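Local coordinates for protein pectinesterase A (Erwinia chrysanthemi, PDB 2NTP) that hydrolyses the methyl esters of pectin's galacturonate units, releasing methanol, probably as the first step in the maceration and soft-rotting of plant tissue, at residues V66-A70 and S89-I93; I105-F111 and T128-L133; C168-V174 and D189-R195. One frame throughout, in Å; residues are numbered along the deposited sequence.

Contact 1 of 3, residues V66-A70 and S89-I93; sequences VIAAA and STITI
Residues 66-69 form the end of an extended strand, and Ala70 leaves it. The second segment starts as a loop: Thr90 takes helical backbone angles (-68/-47), which turn the chain into strand 91-93. The backbones come nearest at Ala69 and Thr90, whose CA atoms lie 5.7 Å apart, and 188 Å² is buried. They share no hydrogen bond, and every close pair involves a side-chain atom. Ile67 (chi1 m, chi2 t) and Ile91 (m, t) share one rotamer and reach toward each other, their tips meeting at 3.7 Å between Ile67 CD1 and Ile91 CD1; Leu48 touches both. Thr90, with chi1 m, presents its methyl to the strand: Thr90 CG2 lies 4.1 Å from Ile67 O and 4.4 Å from Ile67 CG2. Thr90 OG1 is 3.4 Å from Ala69 O, but its hydrogen bond goes to Arg106 O on the adjoining strand 103-107. Ala69 CB, also directed toward the second segment, stands 4.1 Å from Thr90 OG1. Ser89, chi1 t, turns its hydroxyl back along its own segment, and Ser89 OG donates to Ile91 O at 2.7 Å, a bond that spans Thr90. Strands 65-69 and 91-93 belong to different parallel sheets, and aliphatic side chains from different sheets packing inside the coils are characteristic of the right-handed parallel beta-helix of pectinesterases.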
loop_
_atom_site.group_PDB
_atom_site.type_symbol
_atom_site.label_atom_id
_atom_site.label_comp_id
_atom_site.label_asym_id
_atom_site.label_seq_id
_atom_site.Cartn_x
_atom_site.Cartn_y
_atom_site.Cartn_z
ATOM N N VAL A 66 5.655 16.497 -2.212
ATOM C CA VAL A 66 6.139 15.118 -2.349
ATOM C C VAL A 66 7.114 14.756 -1.234
ATOM O O VAL A 66 8.044 15.515 -0.935
ATOM C CB VAL A 66 6.841 14.883 -3.730
ATOM C CG1 VAL A 66 7.256 13.424 -3.894
ATOM C CG2 VAL A 66 5.938 15.288 -4.890
ATOM N N ILE A 67 6.892 13.590 -0.626
ATOM C CA ILE A 67 7.820 13.007 0.339
ATOM C C ILE A 67 8.376 11.748 -0.314
ATOM O O ILE A 67 7.622 10.847 -0.669
ATOM C CB ILE A 67 7.115 12.649 1.672
ATOM C CG1 ILE A 67 6.266 13.836 2.158
ATOM C CG2 ILE A 67 8.134 12.186 2.719
ATOM C CD1 ILE A 67 5.326 13.519 3.329
ATOM N N ALA A 68 9.692 11.703 -0.494
ATOM C CA ALA A 68 10.306 10.650 -1.301
ATOM C C ALA A 68 11.664 10.204 -0.779
ATOM O O ALA A 68 12.467 11.018 -0.317
ATOM C CB ALA A 68 10.435 11.116 -2.746
ATOM N N ALA A 69 11.904 8.900 -0.852
ATOM C CA ALA A 69 13.223 8.326 -0.593
ATOM C C ALA A 69 13.353 7.011 -1.354
ATOM O O ALA A 69 12.350 6.345 -1.628
ATOM C CB ALA A 69 13.444 8.109 0.899
ATOM N N ALA A 70 14.587 6.650 -1.700
ATOM C CA ALA A 70 14.854 5.408 -2.421
ATOM C C ALA A 70 15.471 4.358 -1.505
ATOM O O ALA A 70 16.622 4.496 -1.067
ATOM C CB ALA A 70 15.755 5.673 -3.625
ATOM N N SER A 89 10.455 1.210 4.052
ATOM C CA SER A 89 9.361 2.159 3.872
ATOM C C SER A 89 9.805 3.614 3.944
ATOM O O SER A 89 10.578 3.989 4.823
ATOM C CB SER A 89 8.249 1.908 4.889
ATOM O OG SER A 89 7.090 2.629 4.497
ATOM N N THR A 90 9.293 4.432 3.025
ATOM C CA THR A 90 9.568 5.870 3.062
ATOM C C THR A 90 8.883 6.488 4.281
ATOM O O THR A 90 9.498 7.259 5.019
ATOM C CB THR A 90 9.137 6.570 1.756
ATOM O OG1 THR A 90 9.902 6.036 0.668
ATOM C CG2 THR A 90 9.369 8.091 1.831
ATOM N N ILE A 91 7.614 6.140 4.486
ATOM C CA ILE A 91 6.866 6.598 5.657
ATOM C C ILE A 91 6.303 5.399 6.411
ATOM O O ILE A 91 5.685 4.513 5.817
ATOM C CB ILE A 91 5.739 7.595 5.272
ATOM C CG1 ILE A 91 6.348 8.883 4.702
ATOM C CG2 ILE A 91 4.836 7.904 6.484
ATOM C CD1 ILE A 91 5.331 9.965 4.349
ATOM N N THR A 92 6.547 5.379 7.718
ATOM C CA THR A 92 6.051 4.326 8.598
ATOM C C THR A 92 5.097 4.953 9.614
ATOM O O THR A 92 5.482 5.875 10.330
ATOM C CB THR A 92 7.223 3.622 9.318
ATOM O OG1 THR A 92 8.095 3.019 8.347
ATOM C CG2 THR A 92 6.711 2.557 10.268
ATOM N N ILE A 93 3.857 4.464 9.660
ATOM C CA ILE A 93 2.869 4.969 10.622
ATOM C C ILE A 93 2.722 3.979 11.767
ATOM O O ILE A 93 2.183 2.880 11.581
ATOM C CB ILE A 93 1.473 5.235 9.976
ATOM C CG1 ILE A 93 1.582 6.111 8.721
ATOM C CG2 ILE A 93 0.507 5.835 11.011
ATOM C CD1 ILE A 93 2.167 7.502 8.950
#

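Contact 2 of 3, residues I105-F111 and T128-L133; sequences IRNDFDF and TQAVAL. With ADA (alpha-D-galactopyranuronic acid), chain C.
Residues 105-107 end strand 103-107, which gives way to a loop that enters helix 111-116 at Phe111, while 128-132 is an irregular connection leading into strand 133-135. End to end the segments run 173° apart, with CA atoms nearest at Asn107-Ala132 (4.6 Å) and Phe111-Thr128 (6.9 Å). Together they form the two ends of a long loop leaving a coil of the right-handed parallel beta-helix, on the substrate side. Ala132 has helical backbone angles (-85/-49), turning the chain into the next strand.

Asn107 (chi1 t) joins the segments: Asn107 ND2 donates to Val131 O at 2.9 Å, nearly linear at 171°, and is also hydrogen-bonded to Thr71 O, while Asn107 OD1 accepts from Phe109 N at 3.0 Å, an Asx turn. Arg106 and Asp108, both with CB directed away from 128-133, form a salt bridge: Arg106 NE to Asp108 OD1 and Arg106 NH2 to Asp108 OD2, each 2.8 Å. Apolar contacts flank the amide: Ile105 CG2 lies 4.4 Å from Ala132 CB, Ile105 CD1 lies 4.4 Å from Leu133 CD1, and Phe109 CB lies 3.6 Å from Ala130 CB. Both phenylalanines are chi1 t; Phe111 turns its ring edge to Thr128, CE1 to CB 3.7 Å. Thr128 OG1 is hydrogen-bonded to Gln153 OE1, of the transition-state stabiliser. Gln129, a substrate-binding residue whose CB points away from 105-111, is hydrogen-bonded through NE2 to O2 of another galacturonate; its closest approach to this ADA is NE2 to O5, 3.5 Å.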
loop_
_atom_site.group_PDB
_atom_site.type_symbol
_atom_site.label_atom_id
_atom_site.label_comp_id
_atom_site.label_asym_id
_atom_site.label_seq_id
_atom_site.Cartn_x
_atom_site.Cartn_y
_atom_site.Cartn_z
ATOM N N ILE A 105 3.541 10.377 -1.648
ATOM C CA ILE A 105 4.558 9.619 -0.921
ATOM C C ILE A 105 5.147 8.598 -1.898
ATOM O O ILE A 105 4.414 7.797 -2.485
ATOM C CB ILE A 105 3.962 8.879 0.304
ATOM C CG1 ILE A 105 3.250 9.866 1.245
ATOM C CG2 ILE A 105 5.059 8.109 1.041
ATOM C CD1 ILE A 105 2.291 9.208 2.251
ATOM N N ARG A 106 6.463 8.648 -2.083
ATOM C CA ARG A 106 7.143 7.790 -3.053
ATOM C C ARG A 106 8.242 6.947 -2.421
ATOM O O ARG A 106 8.956 7.407 -1.522
ATOM C CB ARG A 106 7.793 8.620 -4.173
ATOM C CG ARG A 106 6.931 9.701 -4.803
ATOM C CD ARG A 106 7.538 10.161 -6.138
ATOM N NE ARG A 106 8.941 10.560 -6.006
ATOM C CZ ARG A 106 9.460 11.708 -6.444
ATOM N NH1 ARG A 106 8.712 12.606 -7.079
ATOM N NH2 ARG A 106 10.747 11.956 -6.252
ATOM N N ASN A 107 8.382 5.715 -2.906
ATOM C CA ASN A 107 9.671 5.038 -2.819
ATOM C C ASN A 107 10.318 5.129 -4.194
ATOM O O ASN A 107 9.752 4.675 -5.196
ATOM C CB ASN A 107 9.560 3.592 -2.332
ATOM C CG ASN A 107 10.913 3.020 -1.901
ATOM O OD1 ASN A 107 11.916 3.155 -2.612
ATOM N ND2 ASN A 107 10.944 2.386 -0.738
ATOM N N ASP A 108 11.485 5.762 -4.235
ATOM C CA ASP A 108 12.137 6.074 -5.502
ATOM C C ASP A 108 13.127 5.002 -5.948
ATOM O O ASP A 108 13.897 5.223 -6.892
ATOM C CB ASP A 108 12.817 7.449 -5.434
ATOM C CG ASP A 108 11.836 8.596 -5.567
ATOM O OD1 ASP A 108 10.676 8.372 -5.970
ATOM O OD2 ASP A 108 12.242 9.742 -5.276
ATOM N N PHE A 109 13.111 3.845 -5.285
ATOM C CA PHE A 109 13.913 2.716 -5.750
ATOM C C PHE A 109 13.587 2.471 -7.216
ATOM O O PHE A 109 12.426 2.248 -7.591
ATOM C CB PHE A 109 13.682 1.451 -4.919
ATOM C CG PHE A 109 14.375 0.231 -5.468
ATOM C CD1 PHE A 109 15.764 0.162 -5.504
ATOM C CD2 PHE A 109 13.633 -0.849 -5.946
ATOM C CE1 PHE A 109 16.407 -0.964 -6.010
ATOM C CE2 PHE A 109 14.268 -1.981 -6.461
ATOM C CZ PHE A 109 15.662 -2.035 -6.488
ATOM N N ASP A 110 14.621 2.539 -8.046
ATOM C CA ASP A 110 14.440 2.414 -9.481
ATOM C C ASP A 110 14.396 0.940 -9.860
ATOM O O ASP A 110 15.377 0.375 -10.345
ATOM C CB ASP A 110 15.563 3.148 -10.220
ATOM C CG ASP A 110 15.240 3.411 -11.683
ATOM O OD1 ASP A 110 14.413 2.686 -12.281
ATOM O OD2 ASP A 110 15.843 4.355 -12.244
ATOM N N PHE A 111 13.246 0.317 -9.624
ATOM C CA PHE A 111 13.064 -1.088 -9.967
ATOM C C PHE A 111 13.453 -1.424 -11.416
ATOM O O PHE A 111 14.210 -2.366 -11.635
ATOM C CB PHE A 111 11.637 -1.544 -9.653
ATOM C CG PHE A 111 11.357 -2.964 -10.036
ATOM C CD1 PHE A 111 11.669 -4.006 -9.171
ATOM C CD2 PHE A 111 10.775 -3.263 -11.266
ATOM C CE1 PHE A 111 11.406 -5.327 -9.527
ATOM C CE2 PHE A 111 10.509 -4.577 -11.627
ATOM C CZ PHE A 111 10.835 -5.615 -10.758
ATOM N N THR A 128 13.717 -6.862 -4.052
ATOM C CA THR A 128 13.307 -5.661 -4.770
ATOM C C THR A 128 12.066 -4.968 -4.208
ATOM O O THR A 128 11.616 -3.962 -4.758
ATOM C CB THR A 128 13.083 -5.968 -6.265
ATOM O OG1 THR A 128 12.316 -7.173 -6.395
ATOM C CG2 THR A 128 14.425 -6.150 -6.970
ATOM N N GLN A 129 11.523 -5.484 -3.111
ATOM C CA GLN A 129 10.420 -4.773 -2.467
ATOM C C GLN A 129 10.905 -3.404 -2.004
ATOM O O GLN A 129 12.032 -3.256 -1.536
ATOM C CB GLN A 129 9.760 -5.576 -1.336
ATOM C CG GLN A 129 10.648 -6.447 -0.485
ATOM C CD GLN A 129 11.121 -7.720 -1.171
ATOM O OE1 GLN A 129 12.255 -7.793 -1.570
ATOM N NE2 GLN A 129 10.255 -8.728 -1.288
ATOM N N ALA A 130 10.061 -2.394 -2.179
ATOM C CA ALA A 130 10.424 -1.028 -1.828
ATOM C C ALA A 130 9.152 -0.261 -1.480
ATOM O O ALA A 130 8.468 0.295 -2.347
ATOM C CB ALA A 130 11.198 -0.362 -2.970
ATOM N N VAL A 131 8.848 -0.256 -0.189
ATOM C CA VAL A 131 7.586 0.262 0.332
ATOM C C VAL A 131 7.551 1.794 0.354
ATOM O O VAL A 131 8.503 2.430 0.794
ATOM C CB VAL A 131 7.329 -0.299 1.751
ATOM C CG1 VAL A 131 6.017 0.237 2.322
ATOM C CG2 VAL A 131 7.319 -1.827 1.740
ATOM N N ALA A 132 6.447 2.375 -0.118
ATOM C CA ALA A 132 6.238 3.821 -0.013
ATOM C C ALA A 132 5.641 4.176 1.348
ATOM O O ALA A 132 6.144 5.058 2.048
ATOM C CB ALA A 132 5.336 4.332 -1.151
ATOM N N LEU A 133 4.584 3.460 1.722
ATOM C CA LEU A 133 3.859 3.702 2.964
ATOM C C LEU A 133 3.583 2.399 3.696
ATOM O O LEU A 133 3.086 1.435 3.101
ATOM C CB LEU A 133 2.540 4.418 2.655
ATOM C CG LEU A 133 1.548 4.676 3.789
ATOM C CD1 LEU A 133 2.144 5.622 4.835
ATOM C CD2 LEU A 133 0.258 5.252 3.189
HETATM C C1 ADA C . 8.633 -12.017 -3.234
HETATM C C2 ADA C . 8.656 -13.014 -2.080
HETATM C C3 ADA C . 7.238 -13.225 -1.546
HETATM C C4 ADA C . 6.599 -11.878 -1.199
HETATM C C5 ADA C . 6.612 -10.983 -2.440
HETATM C C6 ADA C . 6.008 -9.620 -2.211
HETATM O O2 ADA C . 9.219 -14.249 -2.538
HETATM O O3 ADA C . 7.272 -14.087 -0.399
HETATM O O4 ADA C . 7.368 -11.239 -0.172
HETATM O O5 ADA C . 7.978 -10.806 -2.848
HETATM O O6B ADA C . 4.917 -9.492 -1.600
HETATM O O6A ADA C . 6.642 -8.648 -2.670
#

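Contact 3 of 3, residues C168-V174 and D189-R195; sequences CRISGTV and DLVSRYR
Backbone hydrogen bonds dominate. Strands 169-172 and 189-192 run parallel, 15° between their directions and 4.6 Å between axes at closest approach, in the register Arg169-Asp189, Ile170-Leu190, Ser171-Val191 and Gly172-Ser192. The ladder climbs as Asp189 N to Cys168 O (2.8 Å), Ile170 N to Asp189 O (2.9 Å), Val191 N to Ile170 O (2.7 Å), Gly172 N to Val191 O (3.1 Å) and Arg193 N to Gly172 O (3.0 Å). Parallel strands paired in register, one from each successive turn, are the stacking of neighbouring coils in the right-handed parallel beta-helix, here tied also by the Cys168-Cys188 disulfide. Ile170 over Leu190 is the one aliphatic pair of like kind, with Ile170 CB 4.0 Å from Leu190 CD2 (both chi1 m). On the other face, Val191 CG2 lies over one face of the guanidinium of the extended Arg169, the closest pair being Arg169 NH2 and Val191 CG1 at 3.9 Å. Charged side chains find partners on adjoining coils: Asp189 is salt-bridged to Arg226 and Arg193 to Glu230, and Arg193 NH1 is also hydrogen-bonded to Gly151 O. Beyond the strands, Thr173 (chi1 p) packs its CG2 3.7 Å from Arg195 CD, and Val174 CG2 lies 3.5 Å from Arg195 NH1. Arg195, with chi1 to chi3 all m, is salt-bridged to Asp197 and binds a galacturonate carboxylate through NH2; Val174 touches another galacturonate and immediately precedes the nucleophile Asp175.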
loop_
_atom_site.group_PDB
_atom_site.type_symbol
_atom_site.label_atom_id
_atom_site.label_comp_id
_atom_site.label_asym_id
_atom_site.label_seq_id
_atom_site.Cartn_x
_atom_site.Cartn_y
_atom_site.Cartn_z
ATOM N N CYS A 168 -7.663 8.711 -3.989
ATOM C CA CYS A 168 -6.245 8.435 -3.949
ATOM C C CYS A 168 -5.720 7.869 -5.265
ATOM O O CYS A 168 -6.492 7.433 -6.120
ATOM C CB CYS A 168 -5.934 7.515 -2.762
ATOM S SG CYS A 168 -6.175 5.737 -3.008
ATOM N N ARG A 169 -4.401 7.926 -5.435
ATOM C CA ARG A 169 -3.730 7.216 -6.520
ATOM C C ARG A 169 -2.707 6.288 -5.896
ATOM O O ARG A 169 -1.954 6.695 -5.013
ATOM C CB ARG A 169 -3.048 8.189 -7.494
ATOM C CG ARG A 169 -2.510 7.534 -8.785
ATOM C CD ARG A 169 -1.598 8.507 -9.536
ATOM N NE ARG A 169 -1.131 8.022 -10.844
ATOM C CZ ARG A 169 0.028 7.399 -11.067
ATOM N NH1 ARG A 169 0.864 7.129 -10.065
ATOM N NH2 ARG A 169 0.344 7.019 -12.303
ATOM N N ILE A 170 -2.707 5.028 -6.325
ATOM C CA ILE A 170 -1.697 4.066 -5.874
ATOM C C ILE A 170 -1.175 3.316 -7.092
ATOM O O ILE A 170 -1.955 2.741 -7.844
ATOM C CB ILE A 170 -2.255 3.061 -4.827
ATOM C CG1 ILE A 170 -2.889 3.805 -3.638
ATOM C CG2 ILE A 170 -1.141 2.113 -4.358
ATOM C CD1 ILE A 170 -3.642 2.919 -2.639
ATOM N N SER A 171 0.140 3.343 -7.286
ATOM C CA SER A 171 0.766 2.678 -8.422
ATOM C C SER A 171 1.726 1.598 -7.957
ATOM O O SER A 171 2.284 1.676 -6.857
ATOM C CB SER A 171 1.515 3.689 -9.298
ATOM O OG SER A 171 2.709 4.122 -8.681
ATOM N N GLY A 172 1.922 0.597 -8.811
ATOM C CA GLY A 172 2.860 -0.477 -8.515
ATOM C C GLY A 172 2.777 -1.648 -9.470
ATOM O O GLY A 172 2.076 -1.606 -10.487
ATOM N N THR A 173 3.494 -2.709 -9.118
ATOM C CA THR A 173 3.574 -3.905 -9.948
ATOM C C THR A 173 3.162 -5.143 -9.146
ATOM O O THR A 173 2.002 -5.574 -9.202
ATOM C CB THR A 173 4.997 -4.070 -10.521
ATOM O OG1 THR A 173 5.946 -3.967 -9.455
ATOM C CG2 THR A 173 5.296 -2.972 -11.546
ATOM N N VAL A 174 4.098 -5.685 -8.375
ATOM C CA VAL A 174 3.867 -6.926 -7.633
ATOM C C VAL A 174 3.402 -6.638 -6.210
ATOM O O VAL A 174 4.118 -5.999 -5.437
ATOM C CB VAL A 174 5.155 -7.800 -7.599
ATOM C CG1 VAL A 174 5.033 -8.937 -6.572
ATOM C CG2 VAL A 174 5.469 -8.351 -8.989
ATOM N N ASP A 189 -7.609 5.537 -7.845
ATOM C CA ASP A 189 -7.043 4.985 -9.068
ATOM C C ASP A 189 -5.917 4.042 -8.688
ATOM O O ASP A 189 -4.920 4.462 -8.098
ATOM C CB ASP A 189 -6.499 6.090 -9.970
ATOM C CG ASP A 189 -7.585 6.790 -10.764
ATOM O OD1 ASP A 189 -8.767 6.434 -10.614
ATOM O OD2 ASP A 189 -7.247 7.703 -11.539
ATOM N N LEU A 190 -6.083 2.771 -9.023
ATOM C CA LEU A 190 -5.054 1.770 -8.764
ATOM C C LEU A 190 -4.363 1.477 -10.084
ATOM O O LEU A 190 -4.978 0.935 -11.010
ATOM C CB LEU A 190 -5.664 0.504 -8.148
ATOM C CG LEU A 190 -6.518 0.697 -6.879
ATOM C CD1 LEU A 190 -6.986 -0.647 -6.338
ATOM C CD2 LEU A 190 -5.786 1.482 -5.782
ATOM N N VAL A 191 -3.091 1.861 -10.165
ATOM C CA VAL A 191 -2.374 1.947 -11.436
ATOM C C VAL A 191 -1.342 0.828 -11.581
ATOM O O VAL A 191 -0.322 0.822 -10.891
ATOM C CB VAL A 191 -1.700 3.343 -11.604
ATOM C CG1 VAL A 191 -1.039 3.472 -12.972
ATOM C CG2 VAL A 191 -2.723 4.472 -11.385
ATOM N N SER A 192 -1.627 -0.114 -12.481
ATOM C CA SER A 192 -0.721 -1.230 -12.776
ATOM C C SER A 192 0.362 -0.778 -13.745
ATOM O O SER A 192 0.063 -0.273 -14.837
ATOM C CB SER A 192 -1.491 -2.400 -13.386
ATOM O OG SER A 192 -2.352 -3.005 -12.447
ATOM N N ARG A 193 1.612 -0.988 -13.355
ATOM C CA ARG A 193 2.742 -0.420 -14.082
ATOM C C ARG A 193 3.376 -1.377 -15.085
ATOM O O ARG A 193 3.334 -2.608 -14.930
ATOM C CB ARG A 193 3.786 0.129 -13.101
ATOM C CG ARG A 193 3.205 1.162 -12.129
ATOM C CD ARG A 193 4.286 1.819 -11.282
ATOM N NE ARG A 193 5.007 2.866 -12.012
ATOM C CZ ARG A 193 5.888 3.695 -11.456
ATOM N NH1 ARG A 193 6.168 3.600 -10.160
ATOM N NH2 ARG A 193 6.487 4.621 -12.197
ATOM N N TYR A 194 3.969 -0.788 -16.116
ATOM C CA TYR A 194 4.651 -1.535 -17.162
ATOM C C TYR A 194 5.904 -2.240 -16.632
ATOM O O TYR A 194 6.683 -1.661 -15.870
ATOM C CB TYR A 194 5.014 -0.587 -18.305
ATOM C CG TYR A 194 5.838 -1.240 -19.388
ATOM C CD1 TYR A 194 5.264 -2.170 -20.261
ATOM C CD2 TYR A 194 7.187 -0.940 -19.535
ATOM C CE1 TYR A 194 6.019 -2.780 -21.257
ATOM C CE2 TYR A 194 7.948 -1.546 -20.529
ATOM C CZ TYR A 194 7.357 -2.464 -21.382
ATOM O OH TYR A 194 8.104 -3.072 -22.371
ATOM N N ARG A 195 6.083 -3.496 -17.041
ATOM C CA ARG A 195 7.256 -4.289 -16.674
ATOM C C ARG A 195 8.097 -4.596 -17.906
ATOM O O ARG A 195 7.754 -5.491 -18.681
ATOM C CB ARG A 195 6.838 -5.624 -16.041
ATOM C CG ARG A 195 6.180 -5.536 -14.664
ATOM C CD ARG A 195 7.195 -5.377 -13.531
ATOM N NE ARG A 195 8.213 -6.429 -13.449
ATOM C CZ ARG A 195 8.082 -7.574 -12.776
ATOM N NH1 ARG A 195 6.951 -7.871 -12.151
ATOM N NH2 ARG A 195 9.086 -8.450 -12.750
#

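Overall arrangement
The three contacts follow one another along the chain, each closing before the next opens, and all reach the same parallel sheet of the beta-helix. Contacts 1 and 2, with centres 8 Å apart, use its neighbouring strands 65-69 and 103-107 and touch directly: Ala69 O lies 2.8 Å from Asp108 N, a probable hydrogen bond. Contact 3 lies further along the stack, its centre about 12 Å from that of contact 2 and 17 Å from that of contact 1, which it does not touch. Contacts 2 and 3 meet where Phe111 CE2 packs 3.5 Å from Arg195 NE, so loops from different coils come together at the substrate site, bringing Gln129 and Arg195 to one glycan.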